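Local coordinates for 4-alpha-glucanotransferase (Aquifex aeolicus, PDB 1TZ7), which is a single-chain enzyme of the amylomaltase (disproportionating enzyme) family, built around a barrel of eight parallel strands with helical and loop insertions, at residues Y47-F52 with S59-L64; I161-G166 with Y196-V201; N241-K246 with W278-K283. All coordinates share one frame; numbering follows the deposited sequence.

Contact 1. Residues Y47-F52 with S59-L64; sequences YRFLDF and SLWQVL
Helix 44-56 passes over strand 60-62 with Leu50 and Trp61 as the nearest pair, their CA atoms 8.4 Å apart, a spacing that leaves the whole meeting to side chains. In Trp61, CG stands anti to the backbone N (chi1 176°), which carries the ring system out from the strand to meet the helix. Phe49 presents an edge to one face of the indole: CE2 of Phe49 lies 3.5 Å from NE1 of Trp61 and sits over the five-membered ring. The centroids of the Phe49 ring and that five-membered ring are 4.9 Å apart and the planes are inclined at 66°, an edge-to-face pair. The next residue, Leu50, brings a single methyl to the benzo side, CD2 of Leu50 lying 3.8 Å from CE3 of Trp61. The indole face opposite Phe49 is covered by Val63 CG1, just after the strand, so the ring is sandwiched between Phe49 and Val63. Its one polar atom, NE1, is satisfied by the backbone carbonyl of Leu28, while Leu50 also packs against Leu212 and Ala216 of helix 192-218. The arrangement is that of a beta-alpha-beta unit, strand 23-27, helix 44-56, strand 60-62, in a beta/alpha barrel.

Contact 2. Residues I161-G166 with Y196-V201; sequences IKEEEG and YFHVFV
NE2 of His198 points at the carboxylate of Glu163, giving a weak hydrogen bond to Glu163 OE1 of 3.3 Å with an N-H...O angle of 160°. The other oxygen, Glu163 OE2, lies equally far from His198 NE2, at 3.3 Å. The acid therefore straddles the nitrogen at the ring edge, with its carbon, Glu163 CD, close to the imidazole plane and 3.5 Å from His198 NE2. The carboxylate is nevertheless turned 44° against the ring. The two side chains reach for each other from opposite directions, Glu163 running extended beyond CG. One face of the imidazole is covered by the neighbouring Phe197, whose CD2 stands 3.5 Å above it. Ala156 and Met159 of helix 149-165 also touch His198, so the ring is buried while Glu163 remains exposed. A long, weak ion pair links Glu163 OE2 to Arg194, whose charge would probably help to keep the acid ionised. Near the C-terminal end of helix 149-165, between 161-166 and 196-201, the nearest CA atoms, of Glu163 and His198, are 10.8 Å apart; the closer packing comes earlier in that helix, at Ala156, so this polar pair lies at the margin of the helix-helix interface with 192-218.

Contact 3. Residues N241-K246 with W278-K283; sequences NPELFK and WEEHEK
His281 meets Leu244 where a short 3-10 turn, residues 242-244, lies against the one-and-a-half-turn helix 278-283. The bond between them is short, His281 NE2 donating to Leu244 O at 2.6 Å, and bent, with an N-H...O angle of 136°. The donor approaches in the carbonyl plane, on a lone pair, although the oxygen is tilted 21° out of the imidazole plane. Leu244 CD1 also lies over a face of the same ring, 4.2 Å from its centroid, but the leucine side chain is modelled too close to the imidazole, so the detail of this contact is uncertain. Beside this pair, the aliphatic part of Glu280 lies across that of Glu243 at about a right angle, CG to CG 3.8 Å. CG of Glu280 also touches the backbone O of Glu243. In the next shell, Trp278 has CD2 of His281 over one face, and Tyr276 meets the His281 ring steeply. Backbone bonds from Leu244 to Asn277 and from Lys246 to Val275 tie the 241-246 loop to the chain leading into the helix, while Trp288 of helix 287-297 packs on Leu244. On the helix itself, a long salt bridge joins Lys283 NZ to Glu280 OE1 at 3.8 Å.

In the fold
The three contacts come in series along the chain, each closing before the next opens. Contact 1 lies in the parallel eight-stranded barrel, its centre about 15 Å from the centre of the chain. Contacts 2 and 3 sit farther out, at about 24 and 23 Å. Centre to centre, contact 1 is about 32 Å from contact 2 and 36 Å from contact 3, while contacts 2 and 3 are about 27 Å apart. Helix 192-218 carries one side of contact 2, outside the barrel, and reaches back to it, its later residues covering Leu50 in contact 1. Contact 3, across the chain's centre from contact 1, fastens a loop beside the antiparallel sheet containing strands 255-259 and 269-274.

Contact 1. Residues Y47-F52 with S59-L64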
loop_
_atom_site.group_PDB
_atom_site.type_symbol
_atom_site.label_atom_id
_atom_site.label_comp_id
_atom_site.label_asym_id
_atom_site.label_seq_id
_atom_site.Cartn_x
_atom_site.Cartn_y
_atom_site.Cartn_z
ATOM N N TYR A 47 17.124 -6.966 -0.421
ATOM C CA TYR A 47 18.220 -6.727 -1.364
ATOM C C TYR A 47 18.384 -7.891 -2.338
ATOM O O TYR A 47 18.659 -7.684 -3.515
ATOM C CB TYR A 47 19.525 -6.485 -0.608
ATOM C CG TYR A 47 19.558 -5.154 0.090
ATOM C CD1 TYR A 47 20.040 -4.022 -0.554
ATOM C CD2 TYR A 47 19.092 -5.019 1.393
ATOM C CE1 TYR A 47 20.065 -2.791 0.087
ATOM C CE2 TYR A 47 19.112 -3.795 2.043
ATOM C CZ TYR A 47 19.597 -2.689 1.389
ATOM O OH TYR A 47 19.617 -1.480 2.029
ATOM N N ARG A 48 18.204 -9.113 -1.841
ATOM C CA ARG A 48 18.255 -10.306 -2.687
ATOM C C ARG A 48 17.145 -10.278 -3.736
ATOM O O ARG A 48 17.339 -10.725 -4.860
ATOM C CB ARG A 48 18.131 -11.569 -1.833
ATOM C CG ARG A 48 18.176 -12.882 -2.634
ATOM C CD ARG A 48 19.479 -13.668 -2.479
ATOM N NE ARG A 48 19.724 -14.066 -1.091
ATOM C CZ ARG A 48 19.077 -15.049 -0.459
ATOM N NH1 ARG A 48 18.134 -15.751 -1.086
ATOM N NH2 ARG A 48 19.374 -15.330 0.803
ATOM N N PHE A 49 15.985 -9.751 -3.354
ATOM C CA PHE A 49 14.853 -9.663 -4.260
ATOM C C PHE A 49 15.099 -8.612 -5.339
ATOM O O PHE A 49 14.775 -8.824 -6.496
ATOM C CB PHE A 49 13.571 -9.333 -3.493
ATOM C CG PHE A 49 12.390 -9.068 -4.381
ATOM C CD1 PHE A 49 11.835 -10.088 -5.140
ATOM C CD2 PHE A 49 11.836 -7.791 -4.469
ATOM C CE1 PHE A 49 10.747 -9.846 -5.968
ATOM C CE2 PHE A 49 10.740 -7.544 -5.302
ATOM C CZ PHE A 49 10.200 -8.565 -6.047
ATOM N N LEU A 50 15.678 -7.477 -4.947
ATOM C CA LEU A 50 16.077 -6.451 -5.910
ATOM C C LEU A 50 17.126 -6.987 -6.895
ATOM O O LEU A 50 17.080 -6.675 -8.078
ATOM C CB LEU A 50 16.616 -5.212 -5.185
ATOM C CG LEU A 50 15.579 -4.371 -4.422
ATOM C CD1 LEU A 50 16.252 -3.186 -3.745
ATOM C CD2 LEU A 50 14.462 -3.893 -5.347
ATOM N N ASP A 51 18.065 -7.803 -6.393
ATOM C CA ASP A 51 19.076 -8.453 -7.251
ATOM C C ASP A 51 18.410 -9.354 -8.270
ATOM O O ASP A 51 18.843 -9.436 -9.400
ATOM C CB ASP A 51 20.050 -9.293 -6.411
ATOM C CG ASP A 51 21.037 -8.452 -5.639
ATOM O OD1 ASP A 51 21.166 -7.247 -5.932
ATOM O OD2 ASP A 51 21.738 -8.919 -4.718
ATOM N N PHE A 52 17.353 -10.040 -7.842
ATOM C CA PHE A 52 16.587 -10.923 -8.719
ATOM C C PHE A 52 15.829 -10.112 -9.803
ATOM O O PHE A 52 15.835 -10.481 -10.978
ATOM C CB PHE A 52 15.610 -11.763 -7.878
ATOM C CG PHE A 52 14.602 -12.532 -8.691
ATOM C CD1 PHE A 52 13.283 -12.098 -8.774
ATOM C CD2 PHE A 52 14.964 -13.695 -9.351
ATOM C CE1 PHE A 52 12.350 -12.806 -9.511
ATOM C CE2 PHE A 52 14.030 -14.409 -10.092
ATOM C CZ PHE A 52 12.722 -13.958 -10.171
ATOM N N SER A 59 12.033 -3.763 -14.168
ATOM C CA SER A 59 12.307 -2.348 -13.872
ATOM C C SER A 59 11.378 -1.782 -12.790
ATOM O O SER A 59 11.534 -0.635 -12.378
ATOM C CB SER A 59 12.152 -1.509 -15.129
ATOM O OG SER A 59 13.013 -1.942 -16.151
ATOM N N LEU A 60 10.409 -2.577 -12.343
ATOM C CA LEU A 60 9.382 -2.077 -11.419
ATOM C C LEU A 60 9.180 -3.018 -10.244
ATOM O O LEU A 60 9.199 -4.231 -10.400
ATOM C CB LEU A 60 8.045 -1.880 -12.148
ATOM C CG LEU A 60 8.034 -0.887 -13.306
ATOM C CD1 LEU A 60 6.771 -1.056 -14.124
ATOM C CD2 LEU A 60 8.157 0.534 -12.792
ATOM N N TRP A 61 8.981 -2.434 -9.069
ATOM C CA TRP A 61 8.601 -3.172 -7.885
ATOM C C TRP A 61 7.418 -2.473 -7.222
ATOM O O TRP A 61 7.519 -1.311 -6.833
ATOM C CB TRP A 61 9.781 -3.232 -6.908
ATOM C CG TRP A 61 9.462 -3.891 -5.603
ATOM C CD1 TRP A 61 8.508 -4.850 -5.372
ATOM C CD2 TRP A 61 10.094 -3.649 -4.344
ATOM N NE1 TRP A 61 8.512 -5.216 -4.047
ATOM C CE2 TRP A 61 9.477 -4.494 -3.390
ATOM C CE3 TRP A 61 11.129 -2.800 -3.915
ATOM C CZ2 TRP A 61 9.857 -4.511 -2.043
ATOM C CZ3 TRP A 61 11.502 -2.821 -2.577
ATOM C CH2 TRP A 61 10.866 -3.671 -1.659
ATOM N N GLN A 62 6.296 -3.175 -7.100
ATOM C CA GLN A 62 5.126 -2.611 -6.429
ATOM C C GLN A 62 4.944 -3.196 -5.043
ATOM O O GLN A 62 4.911 -4.412 -4.867
ATOM C CB GLN A 62 3.852 -2.813 -7.256
ATOM C CG GLN A 62 2.638 -2.044 -6.681
ATOM C CD GLN A 62 1.438 -2.001 -7.622
ATOM O OE1 GLN A 62 0.297 -2.071 -7.174
ATOM N NE2 GLN A 62 1.693 -1.876 -8.906
ATOM N N VAL A 63 4.828 -2.313 -4.060
ATOM C CA VAL A 63 4.555 -2.702 -2.698
ATOM C C VAL A 63 3.182 -2.189 -2.286
ATOM O O VAL A 63 2.585 -1.365 -2.976
ATOM C CB VAL A 63 5.626 -2.131 -1.720
ATOM C CG1 VAL A 63 6.968 -2.813 -1.937
ATOM C CG2 VAL A 63 5.760 -0.605 -1.883
ATOM N N LEU A 64 2.683 -2.685 -1.161
ATOM C CA LEU A 64 1.487 -2.119 -0.538
ATOM C C LEU A 64 1.918 -0.982 0.408
ATOM O O LEU A 64 3.117 -0.747 0.586
ATOM C CB LEU A 64 0.713 -3.208 0.222
ATOM C CG LEU A 64 0.570 -4.556 -0.514
ATOM C CD1 LEU A 64 -0.072 -5.591 0.377
ATOM C CD2 LEU A 64 -0.228 -4.385 -1.803
#

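Contact 2. Residues I161-G166 with Y196-V201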
loop_
_atom_site.group_PDB
_atom_site.type_symbol
_atom_site.label_atom_id
_atom_site.label_comp_id
_atom_site.label_asym_id
_atom_site.label_seq_id
_atom_site.Cartn_x
_atom_site.Cartn_y
_atom_site.Cartn_z
ATOM N N ILE A 161 1.144 9.630 23.895
ATOM C CA ILE A 161 -0.071 9.881 24.672
ATOM C C ILE A 161 -0.985 8.654 24.647
ATOM O O ILE A 161 -1.614 8.320 25.649
ATOM C CB ILE A 161 -0.827 11.123 24.115
ATOM C CG1 ILE A 161 0.047 12.375 24.226
ATOM C CG2 ILE A 161 -2.139 11.338 24.872
ATOM C CD1 ILE A 161 -0.400 13.510 23.335
ATOM N N LYS A 162 -1.048 7.990 23.493
ATOM C CA LYS A 162 -1.817 6.748 23.350
ATOM C C LYS A 162 -1.278 5.670 24.296
ATOM O O LYS A 162 -2.042 4.897 24.872
ATOM C CB LYS A 162 -1.755 6.248 21.900
ATOM C CG LYS A 162 -2.737 5.132 21.585
ATOM C CD LYS A 162 -2.985 5.004 20.082
ATOM C CE LYS A 162 -1.975 4.083 19.419
ATOM N NZ LYS A 162 -2.601 3.249 18.359
ATOM N N GLU A 163 0.042 5.633 24.443
ATOM C CA GLU A 163 0.698 4.701 25.358
ATOM C C GLU A 163 0.281 4.970 26.800
ATOM O O GLU A 163 -0.116 4.059 27.519
ATOM C CB GLU A 163 2.218 4.835 25.239
ATOM C CG GLU A 163 2.915 3.597 24.715
ATOM C CD GLU A 163 4.361 3.863 24.344
ATOM O OE1 GLU A 163 4.886 4.930 24.728
ATOM O OE2 GLU A 163 4.972 3.010 23.672
ATOM N N GLU A 164 0.379 6.231 27.210
ATOM C CA GLU A 164 0.184 6.607 28.604
ATOM C C GLU A 164 -1.258 6.370 29.029
ATOM O O GLU A 164 -1.523 5.601 29.952
ATOM C CB GLU A 164 0.559 8.084 28.810
ATOM C CG GLU A 164 0.410 8.580 30.245
ATOM C CD GLU A 164 1.665 8.371 31.071
ATOM O OE1 GLU A 164 2.001 9.263 31.878
ATOM O OE2 GLU A 164 2.313 7.316 30.917
ATOM N N GLU A 165 -2.188 7.032 28.348
ATOM C CA GLU A 165 -3.605 6.959 28.706
ATOM C C GLU A 165 -4.199 5.583 28.374
ATOM O O GLU A 165 -5.211 5.183 28.946
ATOM C CB GLU A 165 -4.403 8.064 27.984
ATOM C CG GLU A 165 -4.644 9.318 28.828
ATOM C CD GLU A 165 -5.416 9.029 30.110
ATOM O OE1 GLU A 165 -6.314 8.159 30.088
ATOM O OE2 GLU A 165 -5.123 9.674 31.141
ATOM N N GLY A 166 -3.562 4.869 27.449
ATOM C CA GLY A 166 -4.065 3.582 26.994
ATOM C C GLY A 166 -5.387 3.710 26.255
ATOM O O GLY A 166 -6.216 2.803 26.294
ATOM N N TYR A 196 10.679 10.549 22.060
ATOM C CA TYR A 196 11.897 10.356 21.286
ATOM C C TYR A 196 12.132 8.884 20.929
ATOM O O TYR A 196 12.853 8.582 19.979
ATOM C CB TYR A 196 13.106 10.919 22.039
ATOM C CG TYR A 196 13.402 12.365 21.705
ATOM C CD1 TYR A 196 13.918 12.719 20.463
ATOM C CD2 TYR A 196 13.158 13.376 22.625
ATOM C CE1 TYR A 196 14.188 14.044 20.147
ATOM C CE2 TYR A 196 13.425 14.706 22.320
ATOM C CZ TYR A 196 13.941 15.032 21.078
ATOM O OH TYR A 196 14.207 16.344 20.768
ATOM N N PHE A 197 11.523 7.971 21.689
ATOM C CA PHE A 197 11.548 6.553 21.324
ATOM C C PHE A 197 10.813 6.344 20.010
ATOM O O PHE A 197 11.245 5.566 19.172
ATOM C CB PHE A 197 10.909 5.681 22.417
ATOM C CG PHE A 197 10.567 4.281 21.952
ATOM C CD1 PHE A 197 11.559 3.309 21.839
ATOM C CD2 PHE A 197 9.260 3.942 21.612
ATOM C CE1 PHE A 197 11.249 2.017 21.403
ATOM C CE2 PHE A 197 8.948 2.652 21.174
ATOM C CZ PHE A 197 9.946 1.693 21.071
ATOM N N HIS A 198 9.700 7.045 19.841
ATOM C CA HIS A 198 8.857 6.863 18.670
ATOM C C HIS A 198 9.422 7.536 17.430
ATOM O O HIS A 198 9.199 7.068 16.318
ATOM C CB HIS A 198 7.439 7.333 18.962
ATOM C CG HIS A 198 6.713 6.436 19.901
ATOM N ND1 HIS A 198 6.493 5.104 19.627
ATOM C CD2 HIS A 198 6.197 6.657 21.133
ATOM C CE1 HIS A 198 5.855 4.548 20.639
ATOM N NE2 HIS A 198 5.663 5.469 21.566
ATOM N N VAL A 199 10.172 8.623 17.611
ATOM C CA VAL A 199 10.904 9.207 16.479
ATOM C C VAL A 199 12.092 8.313 16.109
ATOM O O VAL A 199 12.407 8.152 14.943
ATOM C CB VAL A 199 11.396 10.698 16.749
ATOM C CG1 VAL A 199 10.461 11.424 17.700
ATOM C CG2 VAL A 199 12.815 10.721 17.257
ATOM N N PHE A 200 12.728 7.720 17.124
ATOM C CA PHE A 200 13.836 6.779 16.908
ATOM C C PHE A 200 13.390 5.581 16.072
ATOM O O PHE A 200 14.111 5.136 15.189
ATOM C CB PHE A 200 14.401 6.293 18.254
ATOM C CG PHE A 200 15.277 5.066 18.143
ATOM C CD1 PHE A 200 16.596 5.172 17.723
ATOM C CD2 PHE A 200 14.777 3.805 18.459
ATOM C CE1 PHE A 200 17.404 4.043 17.620
ATOM C CE2 PHE A 200 15.581 2.676 18.356
ATOM C CZ PHE A 200 16.894 2.797 17.936
ATOM N N VAL A 201 12.196 5.066 16.358
ATOM C CA VAL A 201 11.646 3.942 15.597
ATOM C C VAL A 201 11.426 4.341 14.130
ATOM O O VAL A 201 11.750 3.586 13.217
ATOM C CB VAL A 201 10.301 3.436 16.214
ATOM C CG1 VAL A 201 9.592 2.480 15.261
ATOM C CG2 VAL A 201 10.553 2.761 17.550
#

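Contact 3. Residues N241-K246 with W278-K283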
loop_
_atom_site.group_PDB
_atom_site.type_symbol
_atom_site.label_atom_id
_atom_site.label_comp_id
_atom_site.label_asym_id
_atom_site.label_seq_id
_atom_site.Cartn_x
_atom_site.Cartn_y
_atom_site.Cartn_z
ATOM N N ASN A 241 -5.853 17.019 11.876
ATOM C CA ASN A 241 -6.604 17.797 10.894
ATOM C C ASN A 241 -8.098 17.446 10.878
ATOM O O ASN A 241 -8.623 17.018 9.859
ATOM C CB ASN A 241 -6.016 17.588 9.501
ATOM C CG ASN A 241 -4.520 17.803 9.462
ATOM O OD1 ASN A 241 -3.742 16.848 9.414
ATOM N ND2 ASN A 241 -4.107 19.053 9.484
ATOM N N PRO A 242 -8.780 17.645 12.002
ATOM C CA PRO A 242 -10.198 17.274 12.116
ATOM C C PRO A 242 -11.088 18.016 11.110
ATOM O O PRO A 242 -12.025 17.433 10.574
ATOM C CB PRO A 242 -10.555 17.670 13.561
ATOM C CG PRO A 242 -9.495 18.635 13.976
ATOM C CD PRO A 242 -8.262 18.244 13.243
ATOM N N GLU A 243 -10.782 19.288 10.863
ATOM C CA GLU A 243 -11.546 20.107 9.913
ATOM C C GLU A 243 -11.501 19.551 8.471
ATOM O O GLU A 243 -12.342 19.890 7.647
ATOM C CB GLU A 243 -11.037 21.560 9.934
ATOM C CG GLU A 243 -9.727 21.786 9.172
ATOM C CD GLU A 243 -8.504 21.303 9.942
ATOM O OE1 GLU A 243 -8.319 20.089 10.055
ATOM O OE2 GLU A 243 -7.735 22.144 10.427
ATOM N N LEU A 244 -10.519 18.700 8.188
ATOM C CA LEU A 244 -10.383 18.086 6.859
ATOM C C LEU A 244 -11.332 16.877 6.680
ATOM O O LEU A 244 -11.367 16.256 5.612
ATOM C CB LEU A 244 -8.922 17.648 6.626
ATOM C CG LEU A 244 -8.034 18.569 5.759
ATOM C CD1 LEU A 244 -8.361 20.029 5.944
ATOM C CD2 LEU A 244 -6.573 18.310 6.038
ATOM N N PHE A 245 -12.093 16.561 7.724
ATOM C CA PHE A 245 -13.043 15.445 7.688
ATOM C C PHE A 245 -14.423 15.899 8.144
ATOM O O PHE A 245 -14.561 16.945 8.782
ATOM C CB PHE A 245 -12.547 14.305 8.577
ATOM C CG PHE A 245 -11.181 13.833 8.232
ATOM C CD1 PHE A 245 -10.061 14.483 8.734
ATOM C CD2 PHE A 245 -10.998 12.747 7.385
ATOM C CE1 PHE A 245 -8.782 14.052 8.406
ATOM C CE2 PHE A 245 -9.721 12.313 7.055
ATOM C CZ PHE A 245 -8.614 12.967 7.566
ATOM N N LYS A 246 -15.447 15.113 7.814
ATOM C CA LYS A 246 -16.820 15.463 8.168
ATOM C C LYS A 246 -17.146 14.953 9.560
ATOM O O LYS A 246 -17.653 13.851 9.726
ATOM C CB LYS A 246 -17.805 14.899 7.139
ATOM C CG LYS A 246 -17.755 15.618 5.786
ATOM C CD LYS A 246 -18.982 15.322 4.935
ATOM C CE LYS A 246 -19.008 16.192 3.685
ATOM N NZ LYS A 246 -20.024 15.736 2.703
ATOM N N TRP A 278 -14.367 17.958 1.609
ATOM C CA TRP A 278 -13.553 18.372 0.464
ATOM C C TRP A 278 -13.566 19.884 0.257
ATOM O O TRP A 278 -12.622 20.448 -0.294
ATOM C CB TRP A 278 -14.015 17.663 -0.806
ATOM C CG TRP A 278 -13.353 16.335 -1.006
ATOM C CD1 TRP A 278 -13.917 15.107 -0.834
ATOM C CD2 TRP A 278 -12.003 16.103 -1.407
ATOM N NE1 TRP A 278 -12.999 14.122 -1.107
ATOM C CE2 TRP A 278 -11.815 14.706 -1.463
ATOM C CE3 TRP A 278 -10.925 16.934 -1.731
ATOM C CZ2 TRP A 278 -10.597 14.125 -1.828
ATOM C CZ3 TRP A 278 -9.710 16.348 -2.097
ATOM C CH2 TRP A 278 -9.561 14.966 -2.140
ATOM N N GLU A 279 -14.627 20.538 0.701
ATOM C CA GLU A 279 -14.718 21.981 0.567
ATOM C C GLU A 279 -13.649 22.675 1.439
ATOM O O GLU A 279 -13.177 23.759 1.103
ATOM C CB GLU A 279 -16.137 22.477 0.907
ATOM C CG GLU A 279 -16.306 23.048 2.301
ATOM C CD GLU A 279 -17.728 23.524 2.562
ATOM O OE1 GLU A 279 -18.676 22.744 2.311
ATOM O OE2 GLU A 279 -17.899 24.680 3.013
ATOM N N GLU A 280 -13.264 22.029 2.543
ATOM C CA GLU A 280 -12.177 22.535 3.394
ATOM C C GLU A 280 -10.790 22.304 2.765
ATOM O O GLU A 280 -9.876 23.099 2.964
ATOM C CB GLU A 280 -12.230 21.881 4.773
ATOM C CG GLU A 280 -11.457 22.639 5.848
ATOM C CD GLU A 280 -12.108 23.967 6.223
ATOM O OE1 GLU A 280 -11.376 24.892 6.622
ATOM O OE2 GLU A 280 -13.347 24.079 6.118
ATOM N N HIS A 281 -10.642 21.215 2.021
ATOM C CA HIS A 281 -9.377 20.932 1.327
ATOM C C HIS A 281 -9.130 21.949 0.249
ATOM O O HIS A 281 -8.029 22.451 0.111
ATOM C CB HIS A 281 -9.375 19.496 0.769
ATOM C CG HIS A 281 -9.610 18.481 1.819
ATOM N ND1 HIS A 281 -8.599 17.957 2.581
ATOM C CD2 HIS A 281 -10.753 17.953 2.300
ATOM C CE1 HIS A 281 -9.114 17.124 3.469
ATOM N NE2 HIS A 281 -10.416 17.106 3.316
ATOM N N GLU A 282 -10.174 22.273 -0.500
ATOM C CA GLU A 282 -10.090 23.284 -1.540
ATOM C C GLU A 282 -9.819 24.662 -0.929
ATOM O O GLU A 282 -9.126 25.484 -1.517
ATOM C CB GLU A 282 -11.388 23.309 -2.360
ATOM C CG GLU A 282 -11.245 23.957 -3.731
ATOM C CD GLU A 282 -12.351 23.551 -4.696
ATOM O OE1 GLU A 282 -12.325 24.012 -5.852
ATOM O OE2 GLU A 282 -13.245 22.772 -4.296
ATOM N N LYS A 283 -10.367 24.896 0.263
ATOM C CA LYS A 283 -10.180 26.165 0.965
ATOM C C LYS A 283 -8.717 26.369 1.404
ATOM O O LYS A 283 -8.214 27.497 1.400
ATOM C CB LYS A 283 -11.099 26.234 2.184
ATOM C CG LYS A 283 -11.089 27.576 2.894
ATOM C CD LYS A 283 -12.052 27.586 4.081
ATOM C CE LYS A 283 -11.860 28.828 4.946
ATOM N NZ LYS A 283 -12.300 28.607 6.347
#